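Local coordinates for protein putative modulator of DNA gyrase (Bacteroides thetaiotaomicron, PDB 1VPB) that is of uncertain function but may act as a metallopeptidase of the PmbA/TldD type, at residues A[47-52]-A[140-145]; A[160-165]-A[194-199]; A[190-195]-A[223-228]. All coordinates share one frame; numbering follows the deposited sequence.

Interaction 1 of 3, residues A[47-52]-A[140-145]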
ATOM      1  N   THR A  47     -19.000  -4.025  -2.666  1.00 32.13           N
ATOM      2  CA  THR A  47     -19.584  -3.431  -1.479  1.00 33.10           C
ATOM      3  C   THR A  47     -18.756  -3.758  -0.252  1.00 34.75           C
ATOM      4  O   THR A  47     -18.338  -4.923  -0.066  1.00 32.97           O
ATOM      5  CB  THR A  47     -21.007  -3.995  -1.280  1.00 33.52           C
ATOM      6  OG1 THR A  47     -21.847  -3.529  -2.346  1.00 35.23           O
ATOM      7  CG2 THR A  47     -21.648  -3.525  -0.021  1.00 36.90           C
ATOM      8  N   SER A  48     -18.576  -2.746   0.599  0.50 32.57           N
ATOM      9  CA  SER A  48     -17.950  -2.890   1.909  0.50 35.58           C
ATOM     10  C   SER A  48     -18.839  -2.303   2.988  0.50 35.41           C
ATOM     11  O   SER A  48     -19.225  -1.132   2.911  0.50 34.09           O
ATOM     12  CB  SER A  48     -16.606  -2.157   1.932  0.50 37.97           C
ATOM     13  OG  SER A  48     -16.138  -2.063   3.246  0.50 38.22           O
ATOM     14  N   PHE A  49     -19.180  -3.106   3.999  1.00 35.16           N
ATOM     15  CA  PHE A  49     -19.750  -2.578   5.226  1.00 33.20           C
ATOM     16  C   PHE A  49     -18.741  -2.815   6.353  1.00 36.05           C
ATOM     17  O   PHE A  49     -18.302  -3.947   6.558  1.00 36.81           O
ATOM     18  CB  PHE A  49     -21.061  -3.261   5.675  1.00 35.32           C
ATOM     19  CG  PHE A  49     -22.256  -2.972   4.795  1.00 37.86           C
ATOM     20  CD1 PHE A  49     -22.991  -1.789   4.964  1.00 43.39           C
ATOM     21  CD2 PHE A  49     -22.699  -3.900   3.841  1.00 38.70           C
ATOM     22  CE1 PHE A  49     -24.132  -1.520   4.132  1.00 40.87           C
ATOM     23  CE2 PHE A  49     -23.787  -3.628   3.007  1.00 43.94           C
ATOM     24  CZ  PHE A  49     -24.503  -2.430   3.152  1.00 40.80           C
ATOM     25  N   GLU A  50     -18.411  -1.773   7.102  1.00 33.94           N
ATOM     26  CA  GLU A  50     -17.600  -1.895   8.327  1.00 35.09           C
ATOM     27  C   GLU A  50     -18.311  -1.363   9.551  1.00 36.44           C
ATOM     28  O   GLU A  50     -18.887  -0.239   9.556  1.00 35.67           O
ATOM     29  CB  GLU A  50     -16.262  -1.156   8.151  1.00 37.85           C
ATOM     30  CG  GLU A  50     -15.347  -1.652   7.039  1.00 42.52           C
ATOM     31  N   LEU A  51     -18.250  -2.160  10.631  1.00 35.56           N
ATOM     32  CA  LEU A  51     -18.889  -1.864  11.876  1.00 37.99           C
ATOM     33  C   LEU A  51     -17.834  -1.836  12.977  1.00 38.29           C
ATOM     34  O   LEU A  51     -16.893  -2.606  12.939  1.00 36.36           O
ATOM     35  CB  LEU A  51     -19.957  -2.905  12.237  1.00 39.23           C
ATOM     36  CG  LEU A  51     -20.938  -3.352  11.145  1.00 48.28           C
ATOM     37  CD1 LEU A  51     -22.059  -4.139  11.813  1.00 54.29           C
ATOM     38  CD2 LEU A  51     -21.517  -2.213  10.246  1.00 56.97           C
ATOM     39  N   ARG A  52     -17.981  -0.929  13.918  1.00 41.56           N
ATOM     40  CA  ARG A  52     -17.142  -1.000  15.121  1.00 49.66           C
ATOM     41  C   ARG A  52     -17.939  -0.623  16.296  1.00 51.42           C
ATOM     42  O   ARG A  52     -18.372   0.498  16.364  1.00 51.70           O
ATOM     43  CB  ARG A  52     -15.920  -0.094  15.060  1.00 53.28           C
ATOM     44  CG  ARG A  52     -15.089  -0.216  16.370  1.00 55.57           C
ATOM     45  CD  ARG A  52     -13.618   0.111  16.198  1.00 62.56           C
ATOM     46  NE  ARG A  52     -13.037  -0.602  15.057  1.00 64.92           N
ATOM     47  CZ  ARG A  52     -12.325  -1.730  15.126  1.00 63.29           C
ATOM     48  NH1 ARG A  52     -12.066  -2.326  16.290  1.00 62.12           N
ATOM     49  NH2 ARG A  52     -11.853  -2.258  14.005  1.00 61.05           N
ATOM     50  N   ASP A 140     -29.349  -7.710   4.029  1.00 36.52           N
ATOM     51  CA  ASP A 140     -28.874  -9.006   4.535  1.00 35.09           C
ATOM     52  C   ASP A 140     -27.352  -9.018   4.773  1.00 33.23           C
ATOM     53  O   ASP A 140     -26.856  -9.624   5.714  1.00 36.79           O
ATOM     54  CB  ASP A 140     -29.224 -10.097   3.523  1.00 38.32           C
ATOM     55  CG  ASP A 140     -30.720 -10.279   3.358  1.00 40.99           C
ATOM     56  OD1 ASP A 140     -31.465 -10.015   4.307  1.00 40.26           O
ATOM     57  OD2 ASP A 140     -31.211 -10.713   2.311  1.00 41.61           O
ATOM     58  N   LYS A 141     -26.636  -8.317   3.900  1.00 34.67           N
ATOM     59  CA  LYS A 141     -25.171  -8.208   3.976  1.00 34.62           C
ATOM     60  C   LYS A 141     -24.786  -7.504   5.281  1.00 34.11           C
ATOM     61  O   LYS A 141     -24.010  -8.021   6.084  1.00 35.69           O
ATOM     62  CB  LYS A 141     -24.618  -7.474   2.736  1.00 35.45           C
ATOM     63  CG  LYS A 141     -24.931  -8.101   1.378  1.00 35.19           C
ATOM     64  CD  LYS A 141     -24.389  -7.267   0.281  1.00 33.49           C
ATOM     65  CE  LYS A 141     -24.820  -7.753  -1.077  1.00 34.26           C
ATOM     66  NZ  LYS A 141     -24.235  -7.050  -2.229  1.00 36.23           N
ATOM     67  N   ILE A 142     -25.344  -6.325   5.526  0.50 34.01           N
ATOM     68  CA  ILE A 142     -24.985  -5.638   6.752  0.50 31.68           C
ATOM     69  C   ILE A 142     -25.472  -6.382   8.008  0.50 33.36           C
ATOM     70  O   ILE A 142     -24.800  -6.368   9.040  0.50 35.44           O
ATOM     71  CB  ILE A 142     -25.453  -4.175   6.736  0.50 32.13           C
ATOM     72  CG1 ILE A 142     -24.746  -3.421   7.854  0.50 32.36           C
ATOM     73  CG2 ILE A 142     -26.962  -4.086   6.883  0.50 35.95           C
ATOM     74  CD1 ILE A 142     -25.235  -2.048   8.064  0.50 29.88           C
ATOM     75  N   GLU A 143     -26.611  -7.067   7.932  1.00 37.72           N
ATOM     76  CA  GLU A 143     -27.034  -7.924   9.044  1.00 38.25           C
ATOM     77  C   GLU A 143     -26.026  -9.023   9.406  1.00 35.55           C
ATOM     78  O   GLU A 143     -25.830  -9.359  10.608  1.00 33.98           O
ATOM     79  CB  GLU A 143     -28.392  -8.588   8.772  1.00 39.85           C
ATOM     80  CG  GLU A 143     -29.592  -7.659   8.859  1.00 55.11           C
ATOM     81  CD  GLU A 143     -29.724  -6.941  10.198  1.00 62.08           C
ATOM     82  OE1 GLU A 143     -29.552  -7.598  11.252  1.00 47.43           O
ATOM     83  OE2 GLU A 143     -29.974  -5.707  10.181  1.00 64.30           O
ATOM     84  N   MET A 144     -25.434  -9.651   8.391  1.00 37.64           N
ATOM     85  CA  MET A 144     -24.384 -10.635   8.654  1.00 35.91           C
ATOM     86  C   MET A 144     -23.240 -10.041   9.449  1.00 37.20           C
ATOM     87  O   MET A 144     -22.726 -10.701  10.329  1.00 35.22           O
ATOM     88  CB  MET A 144     -23.825 -11.229   7.368  1.00 39.26           C
ATOM     89  CG  MET A 144     -24.829 -12.046   6.581  1.00 39.09           C
ATOM     90  SD  MET A 144     -24.209 -12.593   4.979  1.00 37.77           S
ATOM     91  CE  MET A 144     -25.720 -12.924   4.182  1.00 43.25           C
ATOM     92  N   ALA A 145     -22.805  -8.826   9.099  1.00 36.88           N
ATOM     93  CA  ALA A 145     -21.712  -8.199   9.827  1.00 38.01           C
ATOM     94  C   ALA A 145     -22.129  -7.875  11.256  1.00 39.94           C
ATOM     95  O   ALA A 145     -21.373  -8.051  12.225  1.00 34.86           O
ATOM     96  CB  ALA A 145     -21.256  -6.991   9.098  1.00 37.75           C
TER
HETATM   97  O   HOH W   1     -24.578  -4.331  -1.886  1.00 29.20           O
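Helix 138-150 packs on one face of the six-stranded antiparallel sheet, and here its segment 140-145 lies over the last residues of strand 36-52. The two short segments run in roughly the same direction, their axes 33° apart and 8.7 Å from each other at the closest point. Thr-47, Phe-49 and Leu-51, alternate residues of this regular strand, direct their side chains at the helix. The tight part is centred on Phe-49. Its chi1 of -70° sets the ring anti to the carbonyl carbon, and Ile-142 sits over one face: CB of Ile-142 is 3.7 Å from the centroid of the Phe-49 ring, almost on the normal, a CH-pi contact. With CG1 of Ile-142 anti to its backbone N, the ethyl arm runs across the CD1 side of the same ring. Isoleucine suits this place because its branched CB sets a C-H over the ring while CG1 and CD1 extend the cover toward Phe-49 CD1. Leu-104 of the second subunit packs on both Phe-49 and Ile-142, so the pair also belongs to the dimer interface. Further along, the small Ala-145 leaves room for the branched end of Leu-51, whose CD1 is 4.0 Å from CB of Ala-145. The Thr-47 end is looser and polar. Lys-141 lays its CB by Phe-49 CE2, then extends fully to a salt bridge with Asp-168. Between Thr-47 and Lys-141 no direct bond forms; water 1 joins them, accepting a hydrogen bond from Lys-141 NZ at 2.8 Å and lying 2.9 Å from Thr-47 OG1.

Interaction 2 of 3, residues A[160-165]-A[194-199]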
ATOM      1  N   ILE A 160     -12.132  -4.316  24.654  1.00 38.04           N
ATOM      2  CA  ILE A 160     -12.075  -2.881  24.406  1.00 38.52           C
ATOM      3  C   ILE A 160     -12.899  -2.489  23.164  1.00 38.29           C
ATOM      4  O   ILE A 160     -13.666  -1.530  23.213  1.00 38.75           O
ATOM      5  CB  ILE A 160     -10.603  -2.462  24.244  1.00 40.30           C
ATOM      6  CG1 ILE A 160      -9.921  -2.539  25.615  1.00 43.40           C
ATOM      7  CG2 ILE A 160     -10.488  -1.050  23.656  1.00 47.07           C
ATOM      8  CD1 ILE A 160      -8.450  -2.315  25.555  1.00 50.94           C
ATOM      9  N   SER A 161     -12.749  -3.241  22.081  1.00 37.97           N
ATOM     10  CA  SER A 161     -13.433  -2.923  20.832  1.00 39.97           C
ATOM     11  C   SER A 161     -13.676  -4.193  20.028  1.00 38.41           C
ATOM     12  O   SER A 161     -12.804  -5.068  19.993  1.00 39.14           O
ATOM     13  CB  SER A 161     -12.569  -1.977  19.997  1.00 43.28           C
ATOM     14  OG  SER A 161     -13.245  -1.586  18.815  1.00 51.60           O
ATOM     15  N   VAL A 162     -14.856  -4.264  19.397  1.00 37.02           N
ATOM     16  CA  VAL A 162     -15.207  -5.353  18.478  1.00 35.77           C
ATOM     17  C   VAL A 162     -15.547  -4.740  17.120  1.00 34.23           C
ATOM     18  O   VAL A 162     -16.519  -4.022  17.000  1.00 38.03           O
ATOM     19  CB  VAL A 162     -16.435  -6.141  18.948  1.00 35.28           C
ATOM     20  CG1 VAL A 162     -16.822  -7.236  17.917  1.00 39.13           C
ATOM     21  CG2 VAL A 162     -16.188  -6.747  20.363  1.00 34.00           C
ATOM     22  N   GLY A 163     -14.709  -5.005  16.158  1.00 36.14           N
ATOM     23  CA  GLY A 163     -14.953  -4.616  14.774  1.00 36.76           C
ATOM     24  C   GLY A 163     -15.431  -5.811  13.978  1.00 35.51           C
ATOM     25  O   GLY A 163     -15.035  -6.950  14.232  1.00 35.45           O
ATOM     26  N   SER A 164     -16.307  -5.567  13.014  1.00 34.29           N
ATOM     27  CA  SER A 164     -16.645  -6.590  12.043  1.00 34.32           C
ATOM     28  C   SER A 164     -16.813  -5.954  10.672  1.00 32.56           C
ATOM     29  O   SER A 164     -17.065  -4.743  10.538  1.00 35.48           O
ATOM     30  CB  SER A 164     -17.931  -7.321  12.449  1.00 35.69           C
ATOM     31  OG  SER A 164     -19.006  -6.439  12.659  1.00 37.46           O
ATOM     32  N   SER A 165     -16.730  -6.770   9.661  1.00 31.72           N
ATOM     33  CA  SER A 165     -16.779  -6.303   8.294  1.00 33.01           C
ATOM     34  C   SER A 165     -17.449  -7.314   7.391  1.00 35.80           C
ATOM     35  O   SER A 165     -17.288  -8.541   7.564  1.00 35.54           O
ATOM     36  CB  SER A 165     -15.354  -6.109   7.763  1.00 39.08           C
ATOM     37  OG  SER A 165     -14.637  -5.238   8.635  1.00 49.72           O
ATOM     38  N   ALA A 194     -14.099 -10.506  11.716  1.00 33.57           N
ATOM     39  CA  ALA A 194     -14.131  -9.839  13.023  1.00 34.74           C
ATOM     40  C   ALA A 194     -12.727  -9.466  13.452  1.00 32.93           C
ATOM     41  O   ALA A 194     -11.784 -10.176  13.158  1.00 35.61           O
ATOM     42  CB  ALA A 194     -14.733 -10.727  14.108  1.00 34.96           C
ATOM     43  N   ASP A 195     -12.620  -8.378  14.201  1.00 37.78           N
ATOM     44  CA  ASP A 195     -11.357  -8.017  14.842  1.00 39.23           C
ATOM     45  C   ASP A 195     -11.685  -7.486  16.237  1.00 39.53           C
ATOM     46  O   ASP A 195     -12.599  -6.663  16.420  1.00 39.14           O
ATOM     47  CB  ASP A 195     -10.555  -7.031  13.987  1.00 41.85           C
ATOM     48  CG  ASP A 195     -11.257  -5.739  13.798  1.00 49.34           C
ATOM     49  OD1 ASP A 195     -11.253  -4.948  14.772  1.00 70.57           O
ATOM     50  OD2 ASP A 195     -11.843  -5.410  12.741  1.00 74.92           O
ATOM     51  N   ILE A 196     -10.971  -7.988  17.232  1.00 38.04           N
ATOM     52  CA  ILE A 196     -11.301  -7.709  18.604  1.00 38.37           C
ATOM     53  C   ILE A 196     -10.045  -7.313  19.339  1.00 38.57           C
ATOM     54  O   ILE A 196      -9.029  -7.944  19.161  1.00 37.84           O
ATOM     55  CB  ILE A 196     -11.884  -8.966  19.278  1.00 36.71           C
ATOM     56  CG1 ILE A 196     -13.131  -9.409  18.519  1.00 37.77           C
ATOM     57  CG2 ILE A 196     -12.165  -8.696  20.763  1.00 37.81           C
ATOM     58  CD1 ILE A 196     -13.834 -10.619  19.072  1.00 42.94           C
ATOM     59  N   THR A 197     -10.153  -6.272  20.147  1.00 39.36           N
ATOM     60  CA  THR A 197      -9.064  -5.784  20.970  1.00 40.84           C
ATOM     61  C   THR A 197      -9.470  -5.868  22.431  1.00 40.94           C
ATOM     62  O   THR A 197     -10.616  -5.568  22.788  1.00 38.95           O
ATOM     63  CB  THR A 197      -8.743  -4.353  20.569  1.00 43.91           C
ATOM     64  OG1 THR A 197      -8.138  -4.365  19.261  1.00 44.72           O
ATOM     65  CG2 THR A 197      -7.701  -3.740  21.491  1.00 42.34           C
ATOM     66  N   ILE A 198      -8.531  -6.278  23.280  1.00 40.40           N
ATOM     67  CA  ILE A 198      -8.819  -6.430  24.692  1.00 42.44           C
ATOM     68  C   ILE A 198      -7.768  -5.780  25.571  1.00 43.34           C
ATOM     69  O   ILE A 198      -6.684  -5.423  25.107  1.00 41.74           O
ATOM     70  CB  ILE A 198      -8.983  -7.930  25.083  1.00 42.64           C
ATOM     71  CG1 ILE A 198      -7.634  -8.666  25.070  1.00 39.72           C
ATOM     72  CG2 ILE A 198      -9.996  -8.615  24.143  1.00 43.44           C
ATOM     73  CD1 ILE A 198      -7.730 -10.076  25.601  1.00 43.54           C
ATOM     74  N   ARG A 199      -8.125  -5.622  26.840  0.50 42.98           N
ATOM     75  CA  ARG A 199      -7.232  -5.102  27.874  0.50 43.79           C
ATOM     76  C   ARG A 199      -6.296  -6.216  28.318  0.50 44.28           C
ATOM     77  O   ARG A 199      -6.745  -7.230  28.853  0.50 43.38           O
ATOM     78  CB  ARG A 199      -8.044  -4.607  29.081  0.50 43.13           C
ATOM     79  CG  ARG A 199      -7.228  -3.925  30.187  0.50 43.55           C
ATOM     80  CD  ARG A 199      -8.012  -3.678  31.481  0.50 40.98           C
ATOM     81  NE  ARG A 199      -8.251  -4.921  32.229  0.50 38.47           N
ATOM     82  CZ  ARG A 199      -9.438  -5.503  32.441  0.50 34.02           C
ATOM     83  NH1 ARG A 199     -10.573  -4.979  31.980  0.50 35.21           N
ATOM     84  NH2 ARG A 199      -9.488  -6.635  33.136  0.50 33.64           N
TER
HETATM   85  O   HOH W   2     -13.371  -6.786  11.005  1.00 40.42           O
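Strands 159-177 and 181-198 form a long beta hairpin, and segments 160-165 and 194-199 pair antiparallel near its open end. Ser-161 with Thr-197 and Gly-163 with Asp-195 are hydrogen-bonded pairs; Val-162 with Ile-196 and Ser-164 with Ala-194 are non-hydrogen-bonded pairs, their side chains on the face covered by helices 138-150 and 225-234. At Ile-160 the pattern breaks into a classic beta bulge: Thr-197 O accepts from Ile-160 N at 2.7 Å, in the carbonyl plane, and from Ser-161 N at 3.2 Å, well above that plane.

Asp-195 turns its side chain back over the neighbouring strand. From CB, chi1 of 63° places Asp-195 CG in the crowded position between backbone N and carbonyl carbon, 4.0 Å from Gly-163 CA. Asp-195 OD1 then lies 3.7 Å from Gly-163 CA and makes a salt bridge with Arg-52, while Asp-195 OD2 accepts a hydrogen bond from water 2 at 2.7 Å, a water also bonded to Ser-165 OG. Glycine suits position 163 because any CB would collide with OD1. Beneath the carboxylate, Gly-163 N donates a hydrogen bond to Asp-195 O, 2.7 Å long and nearly along the C=O axis. Each carboxylate oxygen thus has its own partner, and the paired arginine would probably favour the ionised form of Asp-195.

Interaction 3 of 3, residues A[190-195]-A[223-228]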
ATOM      1  N   TYR A 190     -17.089 -13.114  -1.564  1.00 30.51           N
ATOM      2  CA  TYR A 190     -17.742 -12.597  -0.399  1.00 30.97           C
ATOM      3  C   TYR A 190     -16.870 -12.884   0.812  1.00 32.97           C
ATOM      4  O   TYR A 190     -16.190 -13.916   0.857  1.00 34.28           O
ATOM      5  CB  TYR A 190     -19.069 -13.327  -0.157  1.00 31.47           C
ATOM      6  CG  TYR A 190     -20.020 -13.344  -1.337  1.00 30.85           C
ATOM      7  CD1 TYR A 190     -19.927 -14.330  -2.312  1.00 30.61           C
ATOM      8  CD2 TYR A 190     -21.021 -12.388  -1.475  1.00 36.69           C
ATOM      9  CE1 TYR A 190     -20.797 -14.341  -3.407  1.00 29.76           C
ATOM     10  CE2 TYR A 190     -21.895 -12.407  -2.553  1.00 37.64           C
ATOM     11  CZ  TYR A 190     -21.784 -13.378  -3.507  1.00 34.12           C
ATOM     12  OH  TYR A 190     -22.672 -13.447  -4.578  1.00 37.95           O
ATOM     13  N   SER A 191     -16.889 -11.978   1.780  1.00 31.56           N
ATOM     14  CA  SER A 191     -16.109 -12.177   2.998  1.00 35.24           C
ATOM     15  C   SER A 191     -16.723 -11.553   4.203  1.00 34.34           C
ATOM     16  O   SER A 191     -17.404 -10.517   4.121  1.00 34.78           O
ATOM     17  CB  SER A 191     -14.700 -11.648   2.797  1.00 37.54           C
ATOM     18  OG  SER A 191     -13.857 -12.111   3.832  1.00 47.06           O
ATOM     19  N   LEU A 192     -16.493 -12.187   5.360  1.00 31.38           N
ATOM     20  CA  LEU A 192     -16.909 -11.654   6.637  1.00 30.67           C
ATOM     21  C   LEU A 192     -15.751 -11.771   7.590  1.00 33.13           C
ATOM     22  O   LEU A 192     -15.016 -12.758   7.580  1.00 33.33           O
ATOM     23  CB  LEU A 192     -18.097 -12.427   7.215  1.00 33.79           C
ATOM     24  CG  LEU A 192     -19.492 -12.165   6.635  1.00 34.50           C
ATOM     25  CD1 LEU A 192     -20.426 -13.357   7.009  1.00 35.31           C
ATOM     26  CD2 LEU A 192     -20.034 -10.875   7.149  1.00 33.57           C
ATOM     27  N   SER A 193     -15.582 -10.779   8.433  1.00 32.86           N
ATOM     28  CA  SER A 193     -14.494 -10.786   9.379  1.00 33.66           C
ATOM     29  C   SER A 193     -14.865 -10.137  10.698  1.00 36.26           C
ATOM     30  O   SER A 193     -15.846  -9.389  10.832  1.00 34.66           O
ATOM     31  CB  SER A 193     -13.244 -10.113   8.786  1.00 38.80           C
ATOM     32  OG  SER A 193     -13.415  -8.725   8.722  1.00 42.20           O
ATOM     33  N   ALA A 194     -14.099 -10.506  11.716  1.00 33.57           N
ATOM     34  CA  ALA A 194     -14.131  -9.839  13.023  1.00 34.74           C
ATOM     35  C   ALA A 194     -12.727  -9.466  13.452  1.00 32.93           C
ATOM     36  O   ALA A 194     -11.784 -10.176  13.158  1.00 35.61           O
ATOM     37  CB  ALA A 194     -14.733 -10.727  14.108  1.00 34.96           C
ATOM     38  N   ASP A 195     -12.620  -8.378  14.201  1.00 37.78           N
ATOM     39  CA  ASP A 195     -11.357  -8.017  14.842  1.00 39.23           C
ATOM     40  C   ASP A 195     -11.685  -7.486  16.237  1.00 39.53           C
ATOM     41  O   ASP A 195     -12.599  -6.663  16.420  1.00 39.14           O
ATOM     42  CB  ASP A 195     -10.555  -7.031  13.987  1.00 41.85           C
ATOM     43  CG  ASP A 195     -11.257  -5.739  13.798  1.00 49.34           C
ATOM     44  OD1 ASP A 195     -11.253  -4.948  14.772  1.00 70.57           O
ATOM     45  OD2 ASP A 195     -11.843  -5.410  12.741  1.00 74.92           O
ATOM     46  N   LYS A 223     -21.394 -17.826  10.619  1.00 38.44           N
ATOM     47  CA  LYS A 223     -21.465 -18.006  12.065  1.00 38.65           C
ATOM     48  C   LYS A 223     -20.139 -18.455  12.646  1.00 39.03           C
ATOM     49  O   LYS A 223     -19.333 -19.140  12.011  1.00 39.44           O
ATOM     50  CB  LYS A 223     -22.583 -19.006  12.400  1.00 37.87           C
ATOM     51  CG  LYS A 223     -23.930 -18.460  12.020  1.00 39.76           C
ATOM     52  CD  LYS A 223     -25.101 -19.366  12.337  1.00 46.88           C
ATOM     53  CE  LYS A 223     -26.381 -18.492  12.308  1.00 54.92           C
ATOM     54  NZ  LYS A 223     -27.658 -19.212  12.126  1.00 66.38           N
ATOM     55  N   GLY A 224     -19.883 -17.996  13.856  1.00 36.42           N
ATOM     56  CA  GLY A 224     -18.703 -18.420  14.602  1.00 37.75           C
ATOM     57  C   GLY A 224     -17.506 -17.515  14.473  1.00 38.60           C
ATOM     58  O   GLY A 224     -16.481 -17.717  15.138  1.00 35.90           O
ATOM     59  N   ILE A 225     -17.629 -16.490  13.644  1.00 36.71           N
ATOM     60  CA  ILE A 225     -16.485 -15.653  13.314  1.00 35.97           C
ATOM     61  C   ILE A 225     -16.108 -14.748  14.480  1.00 34.15           C
ATOM     62  O   ILE A 225     -14.914 -14.619  14.801  1.00 35.93           O
ATOM     63  CB  ILE A 225     -16.769 -14.820  12.042  1.00 36.72           C
ATOM     64  CG1 ILE A 225     -17.034 -15.766  10.855  1.00 34.66           C
ATOM     65  CG2 ILE A 225     -15.556 -13.933  11.724  1.00 34.22           C
ATOM     66  CD1 ILE A 225     -17.473 -15.067   9.559  1.00 34.13           C
ATOM     67  N   GLY A 226     -17.103 -14.111  15.098  1.00 34.78           N
ATOM     68  CA  GLY A 226     -16.852 -13.236  16.239  1.00 35.27           C
ATOM     69  C   GLY A 226     -16.410 -14.073  17.423  1.00 38.06           C
ATOM     70  O   GLY A 226     -15.458 -13.745  18.131  1.00 37.54           O
ATOM     71  N   GLN A 227     -17.068 -15.211  17.579  1.00 37.94           N
ATOM     72  CA  GLN A 227     -16.675 -16.159  18.594  1.00 43.10           C
ATOM     73  C   GLN A 227     -15.201 -16.561  18.482  1.00 40.92           C
ATOM     74  O   GLN A 227     -14.453 -16.454  19.457  1.00 42.39           O
ATOM     75  CB  GLN A 227     -17.557 -17.389  18.506  1.00 45.06           C
ATOM     76  CG  GLN A 227     -17.416 -18.308  19.709  1.00 55.61           C
ATOM     77  CD  GLN A 227     -18.045 -19.655  19.464  1.00 67.00           C
ATOM     78  OE1 GLN A 227     -19.047 -19.761  18.751  1.00 72.12           O
ATOM     79  NE2 GLN A 227     -17.464 -20.695  20.054  1.00 78.90           N
ATOM     80  N   LYS A 228     -14.787 -17.012  17.304  1.00 38.29           N
ATOM     81  CA  LYS A 228     -13.399 -17.403  17.068  1.00 39.68           C
ATOM     82  C   LYS A 228     -12.399 -16.289  17.305  1.00 38.64           C
ATOM     83  O   LYS A 228     -11.346 -16.523  17.903  1.00 37.58           O
ATOM     84  CB  LYS A 228     -13.210 -17.937  15.646  1.00 40.10           C
ATOM     85  CG  LYS A 228     -13.715 -19.385  15.479  1.00 47.87           C
ATOM     86  CD  LYS A 228     -13.563 -19.856  14.026  1.00 45.43           C
ATOM     87  CE  LYS A 228     -14.346 -21.141  13.692  1.00 46.34           C
ATOM     88  NZ  LYS A 228     -15.824 -20.959  13.736  1.00 45.37           N
TER
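A chi1 of -61° sets CG1 of Ile-225 anti to the carbonyl carbon and leaves CG2 anti to the backbone N, while chi2 of 174° extends the longer branch. The two arms therefore diverge along strand 181-198. CD1 of Ile-225 ends 3.6 Å from CB of Leu-192, and CG2 of Ile-225 settles over the peptide between Ser-193 and Ala-194, 3.7 Å from Ala-194 N. Leu-192 meets the isoleucine through CB, its CG lying beside its own backbone N. Here the first turn of helix 225-234 packs against the helix-bearing face of the antiparallel sheet, in the central domain of the PmbA/TldA family. Gly-224 is the N-cap residue; its positive phi of 95° suits glycine, and Lys-228 N bonds to Gly-224 O at 2.8 Å. The second residue of the helix, Gly-226, has its CA 3.9 Å from Ala-194 CB, methyl against bare backbone. An alanine at Ile-225 would remove both arms and would probably loosen the first helical turn from Leu-192 and Ala-194. At the same helix start, Glu-151 accepts hydrogen bonds from the N-H groups of Gly-224 and Gln-227.

Overall arrangement
All three contacts involve one antiparallel sheet, on neighbouring strands 36-52, 159-177 and 181-198. Interaction 2 pairs two of these strands, whereas interactions 1 and 3 lay helices 138-150 and 225-234 on the same face, the centres of the two contacts about 11 Å apart. Interactions 2 and 3 share Ala-194 and Asp-195, and Ile-196 CD1 comes within 3.6 Å of Gly-226 O. Interaction 1 joins interaction 2 through Arg-52, whose NH2 is 2.9 Å from Asp-195 OD1 in a salt bridge, and through a probable hydrogen bond from Leu-51 N to Ser-164 O. Leu-192 CD2, 3.8 Å from Met-144 CB, connects the two helix contacts.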